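Local coordinates for protein ribulose bisphosphate carboxylase (Hyperthermus butylicus DSM 5456, PDB 6HUN) that probably catalyses the addition of carbon dioxide and water to ribulose 1,5-bisphosphate, giving two molecules of 3-phosphoglycerate, as a form III Rubisco in archaeal AMP degradation, at residues A[215-220]-A[255-260]; A[264-269]-A[290-295]. All coordinates share one frame; numbering follows the deposited sequence.

Contact 1. Residues A[215-220]-A[255-260]; sequences RFEARL and IKLVAD
Leu257 reaches from helix 248-260 into a shallow trough formed by Phe216, Glu217 and Leu220 at the start of helix 216-234. The two short helical segments run almost parallel, at 20°, with their axes 10.7 Å apart, and mainly apolar side chains meet between them. From Leu257 CB, the nearest atom across is Leu220 CD2 at 4.0 Å. CG stands anti to the carbonyl carbon (chi1 -77°), and both methyls then reach Glu217. CD1 lies 4.0 Å from Glu217 CB and touches Phe216 at its ring edge, 4.2 Å from CD2 of that ring. The other methyl, Leu257 CD2, ends against the Glu217 carboxylate, 3.6 Å from OE1. Glu217 bends at chi2 and crosses Leu257 at about a right angle, laying its acid group over the two methyls; its OE2 also makes a weak hydrogen bond to Tyr261 OH. An alanine in place of Glu217 would remove this carboxylate, and would probably leave one side of the Leu257 methyls less covered and Tyr261 OH without its weak partner. Val258 CG2 lies at the edge of the Phe216 ring, in its plane, 3.6 Å from CZ. Leu220 CD2 rests on the Leu257 backbone, 3.6 Å from O, and comes within 4.1 Å of Val258 CG2. Beneath this seam lies barrel strand 239-243, where Phe216 and Val258 both touch Ala242 and Leu220 touches Tyr240. Helix 248-260 in turn packs Ile255 against Leu284 and Tyr288 of helix 275-288, while Val258 reaches Ile266 of strand 265-269. The contact thus joins two successive helices in the outer layer of the alpha/beta barrel, each resting on the strands inside.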
# COMPACT_ATOMS: atom_id res chain seq x y z
N ARG A 215 24.36 8.95 -3.61
CA ARG A 215 23.24 9.69 -4.15
C ARG A 215 22.90 9.25 -5.55
O ARG A 215 23.77 8.80 -6.33
CB ARG A 215 23.55 11.18 -4.15
CG ARG A 215 24.04 11.57 -2.83
CD ARG A 215 22.89 11.86 -1.90
NE ARG A 215 23.40 12.45 -0.68
CZ ARG A 215 24.04 13.62 -0.62
NH1 ARG A 215 24.49 14.08 0.54
NH2 ARG A 215 24.24 14.34 -1.72
N PHE A 216 21.63 9.47 -5.90
CA PHE A 216 21.08 8.93 -7.13
C PHE A 216 21.88 9.41 -8.33
O PHE A 216 22.32 8.60 -9.17
CB PHE A 216 19.61 9.30 -7.29
CG PHE A 216 18.97 8.67 -8.51
CD1 PHE A 216 18.42 7.41 -8.44
CD2 PHE A 216 18.97 9.34 -9.73
CE1 PHE A 216 17.84 6.79 -9.57
CE2 PHE A 216 18.40 8.74 -10.86
CZ PHE A 216 17.84 7.48 -10.78
N GLU A 217 22.12 10.73 -8.41
CA GLU A 217 22.75 11.28 -9.61
C GLU A 217 24.18 10.79 -9.75
O GLU A 217 24.61 10.40 -10.84
CB GLU A 217 22.69 12.80 -9.60
CG GLU A 217 23.63 13.40 -10.67
CD GLU A 217 23.09 14.62 -11.39
OE1 GLU A 217 22.22 15.32 -10.84
OE2 GLU A 217 23.58 14.91 -12.52
N ALA A 218 24.94 10.81 -8.66
CA ALA A 218 26.33 10.39 -8.74
C ALA A 218 26.43 8.90 -9.04
O ALA A 218 27.32 8.47 -9.77
CB ALA A 218 27.08 10.76 -7.45
N ARG A 219 25.49 8.11 -8.52
CA ARG A 219 25.44 6.67 -8.82
C ARG A 219 25.09 6.40 -10.28
O ARG A 219 25.78 5.62 -10.98
CB ARG A 219 24.41 6.00 -7.90
CG ARG A 219 24.11 4.57 -8.26
CD ARG A 219 23.34 3.92 -7.11
NE ARG A 219 21.90 3.91 -7.30
CZ ARG A 219 21.06 4.61 -6.55
NH1 ARG A 219 21.53 5.39 -5.58
NH2 ARG A 219 19.76 4.53 -6.78
N LEU A 220 24.08 7.11 -10.79
CA LEU A 220 23.65 6.97 -12.18
C LEU A 220 24.76 7.33 -13.17
O LEU A 220 24.97 6.63 -14.16
CB LEU A 220 22.43 7.87 -12.42
CG LEU A 220 21.85 7.98 -13.82
CD1 LEU A 220 21.44 6.57 -14.25
CD2 LEU A 220 20.68 9.02 -13.92
N ILE A 255 13.52 10.50 -12.70
CA ILE A 255 13.10 9.93 -13.97
C ILE A 255 13.65 10.76 -15.13
O ILE A 255 14.09 10.22 -16.16
CB ILE A 255 11.57 9.82 -14.05
CG1 ILE A 255 11.07 8.73 -13.08
CG2 ILE A 255 11.15 9.50 -15.49
CD1 ILE A 255 9.52 8.63 -12.93
N LYS A 256 13.68 12.09 -14.96
CA LYS A 256 14.25 12.92 -16.02
C LYS A 256 15.76 12.73 -16.12
O LYS A 256 16.31 12.64 -17.23
CB LYS A 256 13.90 14.40 -15.79
CG LYS A 256 14.37 15.36 -16.94
CD LYS A 256 13.80 16.74 -16.70
CE LYS A 256 14.51 17.79 -17.60
NZ LYS A 256 14.41 17.36 -19.02
N LEU A 257 16.46 12.58 -14.98
CA LEU A 257 17.90 12.34 -15.06
C LEU A 257 18.20 11.02 -15.77
O LEU A 257 19.15 10.93 -16.56
CB LEU A 257 18.52 12.33 -13.67
CG LEU A 257 18.80 13.60 -12.88
CD1 LEU A 257 19.15 13.14 -11.48
CD2 LEU A 257 19.98 14.41 -13.53
N VAL A 258 17.43 9.97 -15.46
CA VAL A 258 17.57 8.69 -16.18
C VAL A 258 17.39 8.91 -17.69
O VAL A 258 18.18 8.43 -18.51
CB VAL A 258 16.54 7.67 -15.64
CG1 VAL A 258 16.46 6.47 -16.67
CG2 VAL A 258 16.97 7.22 -14.28
N ALA A 259 16.32 9.59 -18.06
CA ALA A 259 16.06 9.87 -19.47
C ALA A 259 17.19 10.70 -20.10
O ALA A 259 17.67 10.38 -21.19
CB ALA A 259 14.71 10.60 -19.60
N ASP A 260 17.62 11.77 -19.42
CA ASP A 260 18.67 12.63 -19.99
C ASP A 260 19.99 11.90 -20.18
O ASP A 260 20.79 12.31 -21.04
CB ASP A 260 18.90 13.85 -19.09
CG ASP A 260 17.73 14.79 -19.11
OD1 ASP A 260 16.92 14.63 -20.06
OD2 ASP A 260 17.60 15.67 -18.23

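Contact 2. Residues A[264-269]-A[290-295]; sequences KFIMID and LAIHGH
Strands 265-269 and 291-295 run parallel, their axes 26° apart, through five backbone hydrogen bonds that zigzag from Ala291 N to Lys264 O (2.9 Å) through to His295 N to Ile268 O (2.8 Å). On the face towards the helices, Ile266 and Ile292 lie side by side, CG1 to CG1 4.0 Å. Ile268 CG2 continues the row, 3.8 Å from Ile292 CG2. The other face points into the barrel. There Phe265 CD1 meets Ala291 CB at 3.9 Å, and Met267, its CG anti to the backbone N (chi1 172°), runs alongside both histidines, with CE 3.7 Å from His295 CD2. Asp269 OD1 packs 3.4 Å from His295 CB and bonds weakly to Asn243 ND2. His293 ND1 is hydrogen-bonded to His326 ND1, and the His293 side chain comes about 3 Å from a bound calcium ion. Both histidines touch Lys203, predicted to bind magnesium once carbamylated and unmodified here; His295, a predicted proton acceptor, has ND1 hydrogen-bonded to Ala297 N. These are the two parallel strands of a beta-alpha-beta unit, linked by helix 275-288, in a TIM barrel, with predicted catalytic and metal-site residues near the strands' C-terminal ends.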
# COMPACT_ATOMS: atom_id res chain seq x y z
N LYS A 264 17.06 3.66 -20.58
CA LYS A 264 15.72 3.39 -21.09
C LYS A 264 14.81 2.77 -20.04
O LYS A 264 13.65 2.47 -20.35
CB LYS A 264 15.76 2.49 -22.30
CG LYS A 264 16.52 3.17 -23.50
CD LYS A 264 15.71 4.38 -23.94
CE LYS A 264 14.67 3.98 -25.00
NZ LYS A 264 13.83 5.14 -25.46
N PHE A 265 15.29 2.63 -18.82
CA PHE A 265 14.54 1.91 -17.79
C PHE A 265 14.52 2.71 -16.48
O PHE A 265 15.53 3.33 -16.10
CB PHE A 265 15.15 0.55 -17.49
CG PHE A 265 15.20 -0.37 -18.66
CD1 PHE A 265 14.19 -1.33 -18.82
CD2 PHE A 265 16.26 -0.30 -19.58
CE1 PHE A 265 14.20 -2.20 -19.87
CE2 PHE A 265 16.30 -1.22 -20.66
CZ PHE A 265 15.23 -2.16 -20.78
N ILE A 266 13.39 2.61 -15.75
CA ILE A 266 13.31 3.02 -14.35
C ILE A 266 12.69 1.87 -13.58
O ILE A 266 11.93 1.08 -14.15
CB ILE A 266 12.50 4.35 -14.15
CG1 ILE A 266 11.10 4.19 -14.78
CG2 ILE A 266 13.32 5.50 -14.80
CD1 ILE A 266 10.04 5.38 -14.51
N MET A 267 13.03 1.76 -12.30
CA MET A 267 12.38 0.84 -11.39
C MET A 267 11.65 1.62 -10.32
O MET A 267 12.17 2.62 -9.81
CB MET A 267 13.43 -0.09 -10.75
CG MET A 267 12.89 -0.98 -9.64
SD MET A 267 14.38 -1.98 -9.25
CE MET A 267 14.23 -2.20 -7.50
N ILE A 268 10.48 1.11 -9.93
CA ILE A 268 9.68 1.73 -8.86
C ILE A 268 9.09 0.64 -7.97
O ILE A 268 8.66 -0.43 -8.45
CB ILE A 268 8.60 2.65 -9.40
CG1 ILE A 268 7.88 3.32 -8.20
CG2 ILE A 268 7.55 1.87 -10.22
CD1 ILE A 268 7.13 4.51 -8.64
N ASP A 269 9.21 0.86 -6.67
CA ASP A 269 8.60 -0.04 -5.67
C ASP A 269 7.16 0.39 -5.62
O ASP A 269 6.80 1.31 -4.91
CB ASP A 269 9.29 0.10 -4.33
CG ASP A 269 10.79 -0.19 -4.36
OD1 ASP A 269 11.41 -0.62 -5.36
OD2 ASP A 269 11.39 -0.02 -3.28
N LEU A 290 10.33 5.51 -21.83
CA LEU A 290 11.01 4.59 -20.93
C LEU A 290 10.15 3.34 -20.69
O LEU A 290 8.93 3.34 -20.91
CB LEU A 290 11.31 5.26 -19.54
CG LEU A 290 12.09 6.60 -19.52
CD1 LEU A 290 12.16 7.26 -18.16
CD2 LEU A 290 13.49 6.39 -20.15
N ALA A 291 10.79 2.26 -20.25
CA ALA A 291 10.12 1.09 -19.70
C ALA A 291 10.23 1.15 -18.17
O ALA A 291 11.17 1.74 -17.62
CB ALA A 291 10.78 -0.21 -20.23
N ILE A 292 9.30 0.45 -17.48
CA ILE A 292 9.22 0.46 -16.02
C ILE A 292 9.33 -0.94 -15.48
O ILE A 292 8.51 -1.80 -15.84
CB ILE A 292 7.88 1.03 -15.52
CG1 ILE A 292 7.72 2.49 -16.06
CG2 ILE A 292 7.78 0.87 -13.91
CD1 ILE A 292 6.42 3.07 -15.63
N HIS A 293 10.26 -1.13 -14.56
CA HIS A 293 10.34 -2.36 -13.79
C HIS A 293 9.58 -2.13 -12.48
O HIS A 293 9.98 -1.31 -11.66
CB HIS A 293 11.80 -2.70 -13.51
CG HIS A 293 11.98 -4.01 -12.80
ND1 HIS A 293 12.53 -5.11 -13.42
CD2 HIS A 293 11.69 -4.40 -11.54
CE1 HIS A 293 12.60 -6.11 -12.55
NE2 HIS A 293 12.06 -5.71 -11.41
N GLY A 294 8.49 -2.88 -12.27
CA GLY A 294 7.78 -2.75 -11.00
C GLY A 294 8.26 -3.72 -9.93
O GLY A 294 8.27 -4.95 -10.14
N HIS A 295 8.75 -3.21 -8.79
CA HIS A 295 9.24 -4.07 -7.73
C HIS A 295 8.08 -4.23 -6.74
O HIS A 295 7.50 -3.24 -6.33
CB HIS A 295 10.45 -3.46 -7.03
CG HIS A 295 11.16 -4.42 -6.15
ND1 HIS A 295 10.61 -4.84 -4.95
CD2 HIS A 295 12.27 -5.17 -6.35
CE1 HIS A 295 11.42 -5.75 -4.41
NE2 HIS A 295 12.44 -5.96 -5.23

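Along the chain from the N terminus, contact 1 opens at the start of helix 216-234, passes strand 239-243 and closes at the end of helix 248-260. Contact 2 opens a few residues later with strand 265-269 and closes, after helix 275-288, with strand 291-295. The two closures follow in series, neither nesting nor crossing. Contact 1 joins neighbouring helices of the outer layer, contact 2 adjacent strands of the barrel wall. They meet where helix 248-260 lies on the sheet: Ile255 CD1 is 3.7 Å from Ile266 CD1, and Ile255 also packs on Leu290. Helix 248-260 thus touches helix 216-234 on one side and strand 265-269 and Leu290 on another.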